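Local coordinates for conserved membrane protein (Chlamydia abortus, PDB 6GZU) that acts as a secreted effector combining deubiquitination and acetylation activities, inducing Golgi fragmentation, and binds a zinc ion, at residues L56-L61 against Q77-N82; P40-P45 against Y87-D92. All coordinates share one frame; numbering follows the deposited sequence.

Contact 1: residues L56-L61 against Q77-N82. With ZN (zinc ion), chain C.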
ATOM      1  N   LEU A  56     -10.261  -5.867  -2.011  1.00 20.68           N
ATOM      2  CA  LEU A  56     -11.347  -6.828  -1.827  1.00 20.09           C
ATOM      3  C   LEU A  56     -10.871  -8.261  -1.946  1.00 20.94           C
ATOM      4  O   LEU A  56     -11.239  -9.108  -1.118  1.00 21.99           O
ATOM      5  CB  LEU A  56     -12.482  -6.582  -2.815  1.00 20.95           C
ATOM      6  CG  LEU A  56     -13.161  -5.230  -2.669  1.00 23.55           C
ATOM      7  CD1 LEU A  56     -14.145  -4.933  -3.835  1.00 25.38           C
ATOM      8  CD2 LEU A  56     -13.926  -5.217  -1.346  1.00 24.81           C
ATOM      9  N   LYS A  57     -10.001  -8.553  -2.908  1.00 20.67           N
ATOM     10  CA  LYS A  57      -9.489  -9.935  -3.023  1.00 21.54           C
ATOM     11  C   LYS A  57      -8.641 -10.287  -1.801  1.00 22.32           C
ATOM     12  O   LYS A  57      -8.732 -11.404  -1.274  1.00 22.91           O
ATOM     13  CB  LYS A  57      -8.664 -10.139  -4.303  1.00 23.80           C
ATOM     14  CG  LYS A  57      -9.521 -10.217  -5.589  1.00 27.33           C
ATOM     15  CD  LYS A  57      -8.644 -10.239  -6.850  1.00 33.35           C
ATOM     16  CE  LYS A  57      -7.769 -11.503  -6.882  1.00 38.30           C
ATOM     17  NZ  LYS A  57      -8.587 -12.765  -6.788  1.00 43.18           N
ATOM     18  N   ASP A  58      -7.829  -9.350  -1.306  1.00 20.77           N
ATOM     19  CA  ASP A  58      -6.961  -9.702  -0.162  1.00 21.26           C
ATOM     20  C   ASP A  58      -7.747  -9.930   1.128  1.00 20.84           C
ATOM     21  O   ASP A  58      -7.316 -10.685   1.990  1.00 22.47           O
ATOM     22  CB  ASP A  58      -5.870  -8.635   0.040  1.00 20.39           C
ATOM     23  CG  ASP A  58      -4.824  -8.689  -1.015  1.00 21.23           C
ATOM     24  OD1 ASP A  58      -4.588  -9.796  -1.532  1.00 21.54           O
ATOM     25  OD2 ASP A  58      -4.202  -7.672  -1.314  1.00 20.53           O
ATOM     26  N   LEU A  59      -8.943  -9.334   1.227  1.00 21.70           N
ATOM     27  CA  LEU A  59      -9.834  -9.579   2.371  1.00 22.89           C
ATOM     28  C   LEU A  59     -10.828 -10.695   2.095  1.00 24.69           C
ATOM     29  O   LEU A  59     -11.778 -10.899   2.878  1.00 26.52           O
ATOM     30  CB  LEU A  59     -10.610  -8.293   2.707  1.00 23.93           C
ATOM     31  CG  LEU A  59      -9.638  -7.199   3.185  1.00 23.05           C
ATOM     32  CD1 LEU A  59     -10.392  -5.835   3.249  1.00 24.99           C
ATOM     33  CD2 LEU A  59      -9.132  -7.616   4.521  1.00 23.44           C
ATOM     34  N   HIS A  60     -10.617 -11.438   1.009  1.00 23.92           N
ATOM     35  CA  HIS A  60     -11.519 -12.546   0.605  1.00 24.90           C
ATOM     36  C   HIS A  60     -12.967 -12.142   0.412  1.00 24.81           C
ATOM     37  O   HIS A  60     -13.888 -12.930   0.708  1.00 26.41           O
ATOM     38  CB  HIS A  60     -11.369 -13.723   1.578  1.00 28.82           C
ATOM     39  CG  HIS A  60      -9.930 -14.062   1.843  1.00 30.98           C
ATOM     40  ND1 HIS A  60      -9.248 -13.626   2.962  1.00 35.87           N
ATOM     41  CD2 HIS A  60      -9.020 -14.717   1.091  1.00 31.34           C
ATOM     42  CE1 HIS A  60      -7.998 -14.067   2.926  1.00 34.26           C
ATOM     43  NE2 HIS A  60      -7.833 -14.737   1.802  1.00 33.72           N
ATOM     44  N   LEU A  61     -13.154 -10.922  -0.083  1.00 24.16           N
ATOM     45  CA  LEU A  61     -14.450 -10.363  -0.373  1.00 24.83           C
ATOM     46  C   LEU A  61     -14.749 -10.302  -1.855  1.00 27.80           C
ATOM     47  O   LEU A  61     -15.701  -9.641  -2.265  1.00 29.56           O
ATOM     48  CB  LEU A  61     -14.543  -8.966   0.220  1.00 24.12           C
ATOM     49  CG  LEU A  61     -14.586  -8.968   1.755  1.00 23.25           C
ATOM     50  CD1 LEU A  61     -14.369  -7.570   2.266  1.00 23.89           C
ATOM     51  CD2 LEU A  61     -15.883  -9.512   2.248  1.00 26.83           C
ATOM     52  N   GLN A  77     -12.233 -18.303  -1.440  1.00 40.78           N
ATOM     53  CA  GLN A  77     -11.822 -17.456  -2.563  1.00 40.25           C
ATOM     54  C   GLN A  77     -10.373 -17.053  -2.482  1.00 39.85           C
ATOM     55  O   GLN A  77      -9.893 -16.292  -3.310  1.00 43.61           O
ATOM     56  CB  GLN A  77     -12.684 -16.193  -2.628  1.00 41.51           C
ATOM     57  CG  GLN A  77     -14.156 -16.503  -2.529  1.00 44.40           C
ATOM     58  CD  GLN A  77     -14.714 -17.156  -3.777  1.00 47.20           C
ATOM     59  OE1 GLN A  77     -14.084 -17.169  -4.834  1.00 48.32           O
ATOM     60  NE2 GLN A  77     -15.917 -17.680  -3.661  1.00 48.46           N
ATOM     61  N   CYS A  78      -9.669 -17.556  -1.481  1.00 37.48           N
ATOM     62  CA  CYS A  78      -8.313 -17.113  -1.210  1.00 36.43           C
ATOM     63  C   CYS A  78      -7.326 -17.405  -2.331  1.00 36.23           C
ATOM     64  O   CYS A  78      -7.153 -18.557  -2.717  1.00 38.62           O
ATOM     65  CB  CYS A  78      -7.847 -17.795   0.057  1.00 35.78           C
ATOM     66  SG  CYS A  78      -6.165 -17.517   0.359  1.00 35.52           S
ATOM     67  N   HIS A  79      -6.622 -16.378  -2.805  1.00 36.01           N
ATOM     68  CA  HIS A  79      -5.591 -16.553  -3.832  1.00 36.66           C
ATOM     69  C   HIS A  79      -4.159 -16.406  -3.252  1.00 35.96           C
ATOM     70  O   HIS A  79      -3.134 -16.300  -3.992  1.00 37.41           O
ATOM     71  CB  HIS A  79      -5.840 -15.573  -4.984  1.00 37.79           C
ATOM     72  CG  HIS A  79      -5.589 -14.141  -4.628  1.00 36.75           C
ATOM     73  ND1 HIS A  79      -6.010 -13.577  -3.442  1.00 38.35           N
ATOM     74  CD2 HIS A  79      -4.955 -13.152  -5.304  1.00 36.43           C
ATOM     75  CE1 HIS A  79      -5.621 -12.312  -3.391  1.00 36.44           C
ATOM     76  NE2 HIS A  79      -5.004 -12.022  -4.519  1.00 35.19           N
ATOM     77  N   HIS A  80      -4.069 -16.410  -1.922  1.00 33.90           N
ATOM     78  CA  HIS A  80      -2.776 -16.233  -1.244  1.00 32.67           C
ATOM     79  C   HIS A  80      -1.955 -17.457  -0.991  1.00 37.05           C
ATOM     80  O   HIS A  80      -0.784 -17.336  -0.627  1.00 40.79           O
ATOM     81  CB  HIS A  80      -2.961 -15.564   0.105  1.00 31.73           C
ATOM     82  CG  HIS A  80      -3.728 -14.288   0.033  1.00 30.36           C
ATOM     83  ND1 HIS A  80      -4.986 -14.150   0.583  1.00 30.42           N
ATOM     84  CD2 HIS A  80      -3.414 -13.097  -0.538  1.00 28.17           C
ATOM     85  CE1 HIS A  80      -5.409 -12.911   0.356  1.00 27.48           C
ATOM     86  NE2 HIS A  80      -4.483 -12.264  -0.340  1.00 26.90           N
ATOM     87  N   GLN A  81      -2.544 -18.621  -1.148  1.00 38.44           N
ATOM     88  CA  GLN A  81      -1.794 -19.832  -0.862  1.00 40.90           C
ATOM     89  C   GLN A  81      -1.166 -20.407  -2.136  1.00 44.13           C
ATOM     90  O   GLN A  81      -1.725 -20.291  -3.235  1.00 46.70           O
ATOM     91  CB  GLN A  81      -2.686 -20.815  -0.094  1.00 42.15           C
ATOM     92  CG  GLN A  81      -3.076 -20.257   1.292  1.00 42.83           C
ATOM     93  N   ASN A  82       0.013 -20.999  -1.989  1.00 45.12           N
ATOM     94  CA  ASN A  82       0.676 -21.638  -3.121  1.00 44.88           C
ATOM     95  C   ASN A  82       0.915 -20.668  -4.279  1.00 41.36           C
ATOM     96  O   ASN A  82       0.887 -21.045  -5.447  1.00 42.35           O
ATOM     97  CB  ASN A  82      -0.134 -22.855  -3.579  1.00 48.11           C
ATOM     98  CG  ASN A  82       0.734 -23.982  -4.022  1.00 49.47           C
TER
HETATM   99 ZN    ZN C 402      -6.075 -15.600   1.535  1.00 35.40          ZN
HETATM  100  O   HOH W   1      -5.350  -8.823  -4.153  1.00 24.55           O
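H60, C78 and H80 converge on one zinc ion, forming a Cys2His2 site that C95 completes. The H60 and H80 side chains reach toward each other tip to tip, their ring planes at 89°, and H60 NE2 and H80 ND1 each bind the zinc ion at 2.0 Å. Helix 51-58 delivers the first ligand: a Schellman motif ends it at H60, the positive-phi C-prime residue, whose side chain then reaches the ion. This is the tight part of the contact. The rim of the H60 ring presses on the backbone of C78, with H60 CD2 3.4 Å from C78 CA. H80 is held from behind as well: its NE2 donates to D58 OD1 at 2.7 Å, nearly straight at 169°. D58 OD1 lies close to the plane of the H80 ring, while the N-H comes in on the anti side of OD1, 31° out of the carboxylate plane. D58 is thus a second-shell residue, its OD2 bonded to Y103 OH, and its charge would be expected to make H80 ND1 a stronger zinc donor. The looser, more solvent-accessible flank belongs to K57 and H79. Bent at chi3 and chi4, the lysine chain crosses the imidazole at about a right angle, and K57 CE sits over one face, 3.8 Å from the H79 ring centroid. A water bridges this ring to the carboxylate, 3.2 Å from H79 NE2 and weakly bonded to D58 OD1.

Contact 2: residues P40-P45 against Y87-D92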
ATOM      1  N   PRO A  40       1.049  -6.762   0.229  1.00 20.15           N
ATOM      2  CA  PRO A  40       0.389  -7.233  -0.987  1.00 21.12           C
ATOM      3  C   PRO A  40       1.358  -7.750  -2.021  1.00 20.46           C
ATOM      4  O   PRO A  40       2.547  -7.935  -1.744  1.00 22.60           O
ATOM      5  CB  PRO A  40      -0.346  -5.982  -1.507  1.00 21.26           C
ATOM      6  CG  PRO A  40       0.585  -4.850  -1.113  1.00 22.70           C
ATOM      7  CD  PRO A  40       1.122  -5.290   0.286  1.00 20.14           C
ATOM      8  N   SER A  41       0.867  -7.984  -3.224  1.00 20.25           N
ATOM      9  CA  SER A  41       1.657  -8.687  -4.239  1.00 20.63           C
ATOM     10  C   SER A  41       3.035  -8.087  -4.441  1.00 21.31           C
ATOM     11  O   SER A  41       3.177  -6.876  -4.608  1.00 23.86           O
ATOM     12  CB  SER A  41       0.929  -8.598  -5.569  1.00 22.13           C
ATOM     13  OG  SER A  41       1.785  -9.050  -6.607  1.00 23.23           O
ATOM     14  N   LEU A  42       4.057  -8.934  -4.432  1.00 22.74           N
ATOM     15  CA  LEU A  42       5.430  -8.490  -4.707  1.00 22.89           C
ATOM     16  C   LEU A  42       5.670  -8.360  -6.207  1.00 26.63           C
ATOM     17  O   LEU A  42       6.741  -7.896  -6.635  1.00 28.32           O
ATOM     18  CB  LEU A  42       6.449  -9.470  -4.121  1.00 23.57           C
ATOM     19  CG  LEU A  42       6.288  -9.841  -2.647  1.00 24.86           C
ATOM     20  CD1 LEU A  42       7.448 -10.729  -2.183  1.00 23.88           C
ATOM     21  CD2 LEU A  42       6.189  -8.593  -1.751  1.00 25.90           C
ATOM     22  N   TYR A  43       4.683  -8.748  -7.010  1.00 25.49           N
ATOM     23  CA  TYR A  43       4.833  -8.810  -8.463  1.00 28.59           C
ATOM     24  C   TYR A  43       4.117  -7.672  -9.228  1.00 28.77           C
ATOM     25  O   TYR A  43       4.647  -7.149 -10.221  1.00 31.36           O
ATOM     26  CB  TYR A  43       4.321 -10.161  -8.947  1.00 32.72           C
ATOM     27  CG  TYR A  43       4.539 -10.434 -10.396  1.00 37.35           C
ATOM     28  CD1 TYR A  43       5.816 -10.610 -10.897  1.00 40.43           C
ATOM     29  CD2 TYR A  43       3.466 -10.566 -11.264  1.00 41.66           C
ATOM     30  CE1 TYR A  43       6.029 -10.889 -12.242  1.00 43.50           C
ATOM     31  CE2 TYR A  43       3.665 -10.835 -12.610  1.00 44.57           C
ATOM     32  CZ  TYR A  43       4.949 -10.993 -13.088  1.00 45.70           C
ATOM     33  OH  TYR A  43       5.147 -11.265 -14.425  1.00 49.12           O
ATOM     34  N   THR A  44       2.915  -7.290  -8.783  1.00 28.33           N
ATOM     35  CA  THR A  44       2.101  -6.285  -9.480  1.00 28.57           C
ATOM     36  C   THR A  44       1.741  -5.149  -8.528  1.00 25.03           C
ATOM     37  O   THR A  44       0.979  -5.356  -7.569  1.00 26.44           O
ATOM     38  CB  THR A  44       0.791  -6.925 -10.027  1.00 30.41           C
ATOM     39  OG1 THR A  44       1.117  -8.065 -10.846  1.00 34.54           O
ATOM     40  CG2 THR A  44      -0.035  -5.913 -10.834  1.00 31.03           C
ATOM     41  N   PRO A  45       2.247  -3.925  -8.781  1.00 23.32           N
ATOM     42  CA  PRO A  45       1.791  -2.787  -7.952  1.00 21.99           C
ATOM     43  C   PRO A  45       0.334  -2.483  -8.261  1.00 21.19           C
ATOM     44  O   PRO A  45      -0.157  -2.872  -9.326  1.00 22.89           O
ATOM     45  CB  PRO A  45       2.610  -1.584  -8.468  1.00 24.34           C
ATOM     46  CG  PRO A  45       3.658  -2.195  -9.398  1.00 25.36           C
ATOM     47  CD  PRO A  45       3.176  -3.526  -9.855  1.00 25.16           C
ATOM     48  N   TYR A  87       2.831 -13.882  -3.768  1.00 22.86           N
ATOM     49  CA  TYR A  87       2.784 -14.024  -2.304  1.00 23.27           C
ATOM     50  C   TYR A  87       3.704 -15.086  -1.733  1.00 24.32           C
ATOM     51  O   TYR A  87       3.259 -15.895  -0.934  1.00 25.63           O
ATOM     52  CB  TYR A  87       1.336 -14.295  -1.812  1.00 23.78           C
ATOM     53  CG  TYR A  87       0.321 -13.333  -2.383  1.00 23.36           C
ATOM     54  CD1 TYR A  87       0.277 -12.014  -1.964  1.00 23.90           C
ATOM     55  CD2 TYR A  87      -0.614 -13.751  -3.351  1.00 23.50           C
ATOM     56  CE1 TYR A  87      -0.647 -11.121  -2.502  1.00 22.61           C
ATOM     57  CE2 TYR A  87      -1.547 -12.862  -3.901  1.00 24.86           C
ATOM     58  CZ  TYR A  87      -1.550 -11.556  -3.464  1.00 23.12           C
ATOM     59  OH  TYR A  87      -2.440 -10.681  -4.018  1.00 25.51           O
ATOM     60  N   PRO A  88       4.992 -15.067  -2.081  1.00 24.46           N
ATOM     61  CA  PRO A  88       5.843 -16.104  -1.479  1.00 25.31           C
ATOM     62  C   PRO A  88       5.952 -15.913   0.036  1.00 24.70           C
ATOM     63  O   PRO A  88       6.170 -16.884   0.763  1.00 26.50           O
ATOM     64  CB  PRO A  88       7.199 -15.856  -2.139  1.00 24.95           C
ATOM     65  CG  PRO A  88       7.163 -14.361  -2.545  1.00 23.40           C
ATOM     66  CD  PRO A  88       5.735 -14.121  -2.932  1.00 23.88           C
ATOM     67  N   HIS A  89       5.782 -14.668   0.498  1.00 24.73           N
ATOM     68  CA  HIS A  89       5.898 -14.320   1.913  1.00 25.70           C
ATOM     69  C   HIS A  89       4.664 -14.763   2.721  1.00 27.53           C
ATOM     70  O   HIS A  89       4.670 -14.668   3.953  1.00 29.95           O
ATOM     71  CB  HIS A  89       6.118 -12.815   2.060  1.00 23.92           C
ATOM     72  CG  HIS A  89       5.049 -12.000   1.404  1.00 22.85           C
ATOM     73  ND1 HIS A  89       4.812 -12.038   0.042  1.00 21.68           N
ATOM     74  CD2 HIS A  89       4.149 -11.137   1.928  1.00 23.72           C
ATOM     75  CE1 HIS A  89       3.807 -11.228  -0.243  1.00 21.79           C
ATOM     76  NE2 HIS A  89       3.400 -10.655   0.882  1.00 23.03           N
ATOM     77  N   LEU A  90       3.604 -15.198   2.036  1.00 27.00           N
ATOM     78  CA  LEU A  90       2.386 -15.668   2.722  1.00 27.70           C
ATOM     79  C   LEU A  90       2.254 -17.182   2.706  1.00 30.13           C
ATOM     80  O   LEU A  90       1.326 -17.724   3.309  1.00 32.00           O
ATOM     81  CB  LEU A  90       1.122 -15.080   2.084  1.00 27.66           C
ATOM     82  CG  LEU A  90       1.051 -13.549   2.153  1.00 28.39           C
ATOM     83  CD1 LEU A  90      -0.246 -13.012   1.537  1.00 28.61           C
ATOM     84  CD2 LEU A  90       1.254 -13.062   3.608  1.00 30.19           C
ATOM     85  N   ALA A  91       3.188 -17.869   2.049  1.00 32.20           N
ATOM     86  CA  ALA A  91       3.169 -19.335   1.967  1.00 34.24           C
ATOM     87  C   ALA A  91       3.048 -20.011   3.345  1.00 36.52           C
ATOM     88  O   ALA A  91       2.364 -21.031   3.496  1.00 39.17           O
ATOM     89  CB  ALA A  91       4.396 -19.854   1.223  1.00 35.07           C
ATOM     90  N   ASP A  92       3.682 -19.425   4.363  1.00 37.82           N
ATOM     91  CA  ASP A  92       3.649 -19.959   5.727  1.00 41.22           C
ATOM     92  C   ASP A  92       2.867 -19.090   6.738  1.00 44.10           C
ATOM     93  O   ASP A  92       3.015 -19.281   7.951  1.00 46.78           O
ATOM     94  CB  ASP A  92       5.083 -20.155   6.241  1.00 41.39           C
TER
HETATM   95  O   HOH W   2      -2.230  -8.140  -3.160  1.00 20.39           O
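L42 meets H89 and P88, while Y87 lies against the backbone of P40 and S41; L42, Y87 and H89 lose the most surface here. The leucine points toward the other segment with CG anti to its own carbonyl carbon (chi1 -52°), and its branches do different work. L42 CD1 reaches P88 CG at 3.7 Å and comes equally close to H89 ND1. L42 CD2 hangs off-centre over the imidazole, 4.3 Å from the H89 ring centroid, a modest CH-pi contact. H89 CG sits in the crowded position between backbone N and carbonyl carbon (chi1 56°). The ring directs NE2 to the carbonyl oxygen of V39, to which it is hydrogen-bonded, whereas ND1 is buried against the leucine with no polar partner in the model; a neutral ring with its proton on NE2 would suit this. L90 CG covers part of one ring face. V257 of helix 252-257 and S24 of helix 20-33 also touch L42.

Y87 brings its ring obliquely to the peptide between P40 and S41, Y87 CE1 lying 3.6 Å from S41 N. No direct hydrogen bond joins the two segments. Instead one water in the plane of the phenol, 2.7 Å from Y87 OH, accepts from S41 N at 3.1 Å. S41 OG in turn bonds D86 OD1 and accepts from the amides of Y43 and T44, at 2.9 Å and 3.0 Å respectively: a combined ST turn and ST motif that folds the loop leaving edge strand 37-38.

Overall arrangement
Both contacts fix the long loop between strands 68-69 and 100-107, but onto different parts of the fold. Contact 1 ties it to the end of helix 51-58 through metal bonds and a charged second shell, and is only partly buried. Contact 2, nearer the chain's centre and more fully buried, sets the loop against the segment after strand 37-38 with apolar packing and a single bridging water. Along the chain contact 1 is nested inside the loop that contact 2 closes, and their centres are 11 Å apart. Y87 links the two: its ring meets the rings of H79 and H80 edge-to-face. L90 CD1 adds a second touch, 3.8 Å from H80 CD2.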